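Local coordinates for protein aldose-aldose oxidoreductase (Caulobacter crescentus, PDB 5A04) that probably couples the oxidation of one aldose sugar to the reduction of another, using a bound NADP(H) cofactor in a Rossmann-fold dehydrogenase scaffold, at residues 173-178 with 219-224; 223-228 with 326-331. All coordinates share one frame; numbering follows the deposited sequence.

Both contacts belong to the C-terminal alpha/beta domain and meet where the loop 219-223 runs into strand 224-230. Contact 1 (173-178 with 219-224) lies toward the surface: a short helix and a loop are joined by hydrogen bonds between an arginine and a glutamate, and by bridging waters, with a small apolar patch beneath. Contact 2 (223-228 with 326-331) is buried and wholly apolar, packing helix 314-333 on the face of the mixed sheet. The ranges overlap at Asp223 and Ile224, which link the two contacts along the chain, and a probable hydrogen bond between Tyr328 OH and Glu222 OE2 (2.7 Å) joins them directly. Chemistry thus changes from polar and hydrated to hydrocarbon as the chain passes from loop into sheet.

Contact 1: residues 173-178 with 219-224; sequences LNRALA and GEVEDI
The backbones of 173-178 and 219-224 come closest at Arg175 and Glu220, whose CA atoms lie 5.8 Å apart, where the loop passes the first turn of helix 175-178. Glu220 reaches back to that turn with an extended side chain: its OE1 accepts from Arg175 N at 2.9 Å, nearly straight at 166°, and also takes a water that is held by Ala176 N. Asn174, the N-cap, turns its OD1 to Leu177 N in a weak capping bond; Leu177 also touches the bound NADPH. In return, Arg175 puts its guanidinium side-on to the carbonyl of Glu220, NE at 3.3 Å and NH2 at 3.1 Å from the same O; both bonds are bent, with the oxygen tilted out of the guanidinium plane, and the bend at chi3 (-65°) brings the group round. A second water joins NH2 to Glu222 OE1. Beneath these bonds Val221 CG1 lies 3.9 Å from Arg175 CA, while its CG2 meets Leu173 CD2 at 3.8 Å. With an alanine here both methyls are gone, which would probably leave Leu173 CD2 without its partner in the loop and open a gap beside Arg175 CA. Behind Glu222, which accepts from Gly181 N and Leu183 N, stands helix 182-198, and the loop runs on into strand 224-230.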
loop_
_atom_site.group_PDB
_atom_site.type_symbol
_atom_site.label_atom_id
_atom_site.label_comp_id
_atom_site.label_asym_id
_atom_site.label_seq_id
_atom_site.Cartn_x
_atom_site.Cartn_y
_atom_site.Cartn_z
ATOM N N LEU A 173 20.345 -14.331 3.713
ATOM C CA LEU A 173 20.780 -13.223 4.567
ATOM C C LEU A 173 22.281 -12.986 4.438
ATOM O O LEU A 173 22.875 -12.233 5.202
ATOM C CB LEU A 173 20.397 -13.503 6.025
ATOM C CG LEU A 173 18.865 -13.563 6.156
ATOM C CD1 LEU A 173 18.454 -13.946 7.562
ATOM C CD2 LEU A 173 18.236 -12.221 5.778
ATOM N N ASN A 174 22.871 -13.649 3.454
ATOM C CA ASN A 174 24.289 -13.525 3.143
ATOM C C ASN A 174 24.455 -12.780 1.816
ATOM O O ASN A 174 23.989 -13.256 0.785
ATOM C CB ASN A 174 24.918 -14.917 3.081
ATOM C CG ASN A 174 26.391 -14.874 2.725
ATOM O OD1 ASN A 174 26.753 -14.815 1.556
ATOM N ND2 ASN A 174 27.245 -14.893 3.739
ATOM N N ARG A 175 25.075 -11.602 1.835
ATOM C CA ARG A 175 25.080 -10.771 0.634
ATOM C C ARG A 175 25.791 -11.464 -0.523
ATOM O O ARG A 175 25.354 -11.359 -1.670
ATOM C CB ARG A 175 25.728 -9.402 0.894
ATOM C CG ARG A 175 25.863 -8.573 -0.400
ATOM C CD ARG A 175 26.223 -7.110 -0.161
ATOM N NE ARG A 175 25.164 -6.411 0.556
ATOM C CZ ARG A 175 24.057 -5.931 -0.004
ATOM N NH1 ARG A 175 23.867 -6.042 -1.315
ATOM N NH2 ARG A 175 23.146 -5.334 0.750
ATOM N N ALA A 176 26.876 -12.177 -0.230
ATOM C CA ALA A 176 27.623 -12.826 -1.316
ATOM C C ALA A 176 26.787 -13.854 -2.099
ATOM O O ALA A 176 27.016 -14.049 -3.285
ATOM C CB ALA A 176 28.890 -13.487 -0.772
ATOM N N LEU A 177 25.830 -14.509 -1.442
ATOM C CA LEU A 177 25.046 -15.556 -2.090
ATOM C C LEU A 177 23.679 -15.051 -2.551
ATOM O O LEU A 177 23.105 -15.579 -3.504
ATOM C CB LEU A 177 24.858 -16.751 -1.140
ATOM C CG LEU A 177 26.122 -17.560 -0.826
ATOM C CD1 LEU A 177 25.843 -18.638 0.222
ATOM C CD2 LEU A 177 26.663 -18.185 -2.105
ATOM N N ALA A 178 23.156 -14.036 -1.870
ATOM C CA ALA A 178 21.801 -13.551 -2.147
ATOM C C ALA A 178 21.761 -12.344 -3.074
ATOM O O ALA A 178 20.771 -12.135 -3.770
ATOM C CB ALA A 178 21.093 -13.206 -0.844
ATOM N N GLY A 219 22.706 -8.099 9.306
ATOM C CA GLY A 219 24.023 -7.493 9.295
ATOM C C GLY A 219 24.476 -7.160 7.883
ATOM O O GLY A 219 25.317 -6.277 7.686
ATOM N N GLU A 220 23.930 -7.861 6.889
ATOM C CA GLU A 220 24.455 -7.728 5.528
ATOM C C GLU A 220 23.451 -7.241 4.486
ATOM O O GLU A 220 23.832 -6.548 3.546
ATOM C CB GLU A 220 25.042 -9.061 5.052
ATOM C CG GLU A 220 26.149 -9.571 5.949
ATOM C CD GLU A 220 27.014 -10.612 5.282
ATOM O OE1 GLU A 220 26.754 -10.958 4.107
ATOM O OE2 GLU A 220 27.959 -11.078 5.942
ATOM N N VAL A 221 22.183 -7.610 4.636
ATOM C CA VAL A 221 21.191 -7.258 3.624
ATOM C C VAL A 221 20.006 -6.529 4.251
ATOM O O VAL A 221 19.886 -6.489 5.479
ATOM C CB VAL A 221 20.695 -8.507 2.856
ATOM C CG1 VAL A 221 21.883 -9.237 2.211
ATOM C CG2 VAL A 221 19.910 -9.452 3.771
ATOM N N GLU A 222 19.129 -5.964 3.419
ATOM C CA GLU A 222 18.065 -5.103 3.939
ATOM C C GLU A 222 16.829 -5.888 4.355
ATOM O O GLU A 222 16.523 -6.952 3.807
ATOM C CB GLU A 222 17.681 -4.018 2.913
ATOM C CG GLU A 222 16.752 -4.441 1.768
ATOM C CD GLU A 222 17.421 -5.274 0.679
ATOM O OE1 GLU A 222 18.671 -5.421 0.673
ATOM O OE2 GLU A 222 16.681 -5.786 -0.199
ATOM N N ASP A 223 16.122 -5.328 5.332
ATOM C CA ASP A 223 14.867 -5.890 5.811
ATOM C C ASP A 223 13.718 -5.286 5.011
ATOM O O ASP A 223 13.180 -5.940 4.120
ATOM C CB ASP A 223 14.713 -5.620 7.311
ATOM C CG ASP A 223 13.325 -5.963 7.834
ATOM O OD1 ASP A 223 12.564 -6.660 7.133
ATOM O OD2 ASP A 223 13.016 -5.541 8.963
ATOM N N ILE A 224 13.344 -4.051 5.330
ATOM C CA ILE A 224 12.276 -3.370 4.597
ATOM C C ILE A 224 12.844 -2.427 3.543
ATOM O O ILE A 224 13.736 -1.629 3.829
ATOM C CB ILE A 224 11.350 -2.565 5.540
ATOM C CG1 ILE A 224 10.555 -3.515 6.441
ATOM C CG2 ILE A 224 10.382 -1.706 4.729
ATOM C CD1 ILE A 224 9.739 -2.791 7.531
HETATM O O HOH W 1 21.954 -9.964 6.600
HETATM O O HOH W 2 20.513 -3.570 0.607
HETATM O O HOH W 3 28.347 -12.000 2.170
#

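Contact 2: residues 223-228 with 326-331; sequences DIINFQ and AIYRAA
Ile225 and Phe227, two residues apart on strand 224-228, both meet Ile327 on helix 326-331, which crosses the strand at 102° with the axes 9.3 Å apart. From its CB, Ile327 sends out two branches that part company. The CG2 methyl, anti to the backbone N, fits between the two strand residues, 3.7 Å from Ile225 CD1 and 3.9 Å from Phe227 CB. The other branch, CG1, passes 4.0 Å from Phe227 CG and carries CD1 out over the ring. There the terminal methyl makes a CH-pi contact, 3.6 Å from the centroid of the Phe227 ring and only 13° off its normal, so that it sits over the middle of the face and near all six ring carbons. Phe227 offers that face because its CG stands between the backbone N and the carbonyl carbon (chi1 50°), while Ile225 O lies in plane at the ring's edge.

Ile225 takes a different first torsion, CG1 anti to the backbone N, and its extended chain drives CD1 in among three helix residues. Besides Ile327 CG2, this methyl touches Tyr328 CD1 at 3.7 Å and Ala331 CB at 4.0 Å. The Tyr328 side chain crosses that of Ile225 at about a right angle, its polar end taken up by Glu222 of the loop before the strand. No hydrogen bond links strand and helix here; the join is hydrocarbon packing throughout.

The layer is completed by Leu183 of helix 182-198, which touches Ile225, Ile327 and Tyr328, and by Val205 and Ala207 of the adjacent strand 204-210 under Ile327. On the other face of the sheet, Gln228 donates through NE2 to the backbone O of Asn226 of the second subunit, and the reverse bond forms too, so strand 224-230 lies between helix 314-333 and the dimer interface.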
loop_
_atom_site.group_PDB
_atom_site.type_symbol
_atom_site.label_atom_id
_atom_site.label_comp_id
_atom_site.label_asym_id
_atom_site.label_seq_id
_atom_site.Cartn_x
_atom_site.Cartn_y
_atom_site.Cartn_z
ATOM N N ASP A 223 16.122 -5.328 5.332
ATOM C CA ASP A 223 14.867 -5.890 5.811
ATOM C C ASP A 223 13.718 -5.286 5.011
ATOM O O ASP A 223 13.180 -5.940 4.120
ATOM C CB ASP A 223 14.713 -5.620 7.311
ATOM C CG ASP A 223 13.325 -5.963 7.834
ATOM O OD1 ASP A 223 12.564 -6.660 7.133
ATOM O OD2 ASP A 223 13.016 -5.541 8.963
ATOM N N ILE A 224 13.344 -4.051 5.330
ATOM C CA ILE A 224 12.276 -3.370 4.597
ATOM C C ILE A 224 12.844 -2.427 3.543
ATOM O O ILE A 224 13.736 -1.629 3.829
ATOM C CB ILE A 224 11.350 -2.565 5.540
ATOM C CG1 ILE A 224 10.555 -3.515 6.441
ATOM C CG2 ILE A 224 10.382 -1.706 4.729
ATOM C CD1 ILE A 224 9.739 -2.791 7.531
ATOM N N ILE A 225 12.348 -2.533 2.319
ATOM C CA ILE A 225 12.595 -1.470 1.347
ATOM C C ILE A 225 11.328 -1.296 0.508
ATOM O O ILE A 225 10.974 -2.120 -0.339
ATOM C CB ILE A 225 13.874 -1.730 0.480
ATOM C CG1 ILE A 225 14.120 -0.550 -0.469
ATOM C CG2 ILE A 225 13.818 -3.082 -0.277
ATOM C CD1 ILE A 225 15.510 -0.593 -1.134
ATOM N N ASN A 226 10.609 -0.219 0.810
ATOM C CA ASN A 226 9.345 0.072 0.150
ATOM C C ASN A 226 9.611 1.028 -0.983
ATOM O O ASN A 226 10.500 1.881 -0.879
ATOM C CB ASN A 226 8.342 0.669 1.140
ATOM C CG ASN A 226 8.064 -0.264 2.302
ATOM O OD1 ASN A 226 8.214 -1.492 2.180
ATOM N ND2 ASN A 226 7.653 0.305 3.435
ATOM N N PHE A 227 8.867 0.900 -2.068
ATOM C CA PHE A 227 9.165 1.731 -3.223
ATOM C C PHE A 227 7.914 2.186 -3.943
ATOM O O PHE A 227 6.831 1.595 -3.810
ATOM C CB PHE A 227 10.125 1.007 -4.192
ATOM C CG PHE A 227 9.708 -0.397 -4.569
ATOM C CD1 PHE A 227 9.977 -1.477 -3.726
ATOM C CD2 PHE A 227 9.099 -0.641 -5.797
ATOM C CE1 PHE A 227 9.599 -2.791 -4.097
ATOM C CE2 PHE A 227 8.738 -1.942 -6.173
ATOM C CZ PHE A 227 8.985 -3.010 -5.321
ATOM N N GLN A 228 8.065 3.300 -4.655
ATOM C CA GLN A 228 6.997 3.866 -5.463
ATOM C C GLN A 228 7.437 3.827 -6.910
ATOM O O GLN A 228 8.603 4.094 -7.194
ATOM C CB GLN A 228 6.713 5.315 -5.076
ATOM C CG GLN A 228 6.400 5.517 -3.612
ATOM C CD GLN A 228 5.967 6.933 -3.341
ATOM O OE1 GLN A 228 6.775 7.868 -3.430
ATOM N NE2 GLN A 228 4.677 7.115 -3.022
ATOM N N ALA A 326 17.548 0.550 -9.541
ATOM C CA ALA A 326 17.060 1.920 -9.329
ATOM C C ALA A 326 16.421 2.098 -7.952
ATOM O O ALA A 326 16.546 3.166 -7.346
ATOM C CB ALA A 326 16.079 2.319 -10.423
ATOM N N ILE A 327 15.711 1.074 -7.476
ATOM C CA ILE A 327 15.118 1.109 -6.132
ATOM C C ILE A 327 16.221 1.231 -5.073
ATOM O O ILE A 327 16.140 2.067 -4.172
ATOM C CB ILE A 327 14.247 -0.145 -5.855
ATOM C CG1 ILE A 327 13.024 -0.139 -6.778
ATOM C CG2 ILE A 327 13.829 -0.208 -4.362
ATOM C CD1 ILE A 327 12.368 -1.534 -6.947
ATOM N N TYR A 328 17.259 0.411 -5.184
ATOM C CA TYR A 328 18.342 0.480 -4.222
ATOM C C TYR A 328 19.010 1.865 -4.278
ATOM O O TYR A 328 19.344 2.445 -3.241
ATOM C CB TYR A 328 19.353 -0.634 -4.488
ATOM C CG TYR A 328 18.955 -2.001 -3.961
ATOM C CD1 TYR A 328 18.437 -2.158 -2.679
ATOM C CD2 TYR A 328 19.159 -3.137 -4.729
ATOM C CE1 TYR A 328 18.102 -3.426 -2.188
ATOM C CE2 TYR A 328 18.828 -4.393 -4.260
ATOM C CZ TYR A 328 18.309 -4.536 -2.987
ATOM O OH TYR A 328 18.007 -5.798 -2.526
ATOM N N ARG A 329 19.161 2.403 -5.482
ATOM C CA ARG A 329 19.804 3.708 -5.635
ATOM C C ARG A 329 18.927 4.820 -5.063
ATOM O O ARG A 329 19.428 5.732 -4.401
ATOM C CB ARG A 329 20.122 3.996 -7.099
ATOM C CG ARG A 329 20.776 5.359 -7.327
ATOM C CD ARG A 329 21.313 5.466 -8.750
ATOM N NE ARG A 329 22.178 4.324 -9.068
ATOM C CZ ARG A 329 23.498 4.285 -8.873
ATOM N NH1 ARG A 329 24.133 5.333 -8.367
ATOM N NH2 ARG A 329 24.188 3.194 -9.194
ATOM N N ALA A 330 17.618 4.724 -5.291
ATOM C CA ALA A 330 16.693 5.743 -4.799
ATOM C C ALA A 330 16.701 5.813 -3.284
ATOM O O ALA A 330 16.623 6.901 -2.719
ATOM C CB ALA A 330 15.266 5.477 -5.312
ATOM N N ALA A 331 16.795 4.657 -2.630
ATOM C CA ALA A 331 16.845 4.620 -1.165
ATOM C C ALA A 331 18.194 5.116 -0.647
ATOM O O ALA A 331 18.269 5.804 0.372
ATOM C CB ALA A 331 16.571 3.208 -0.656
#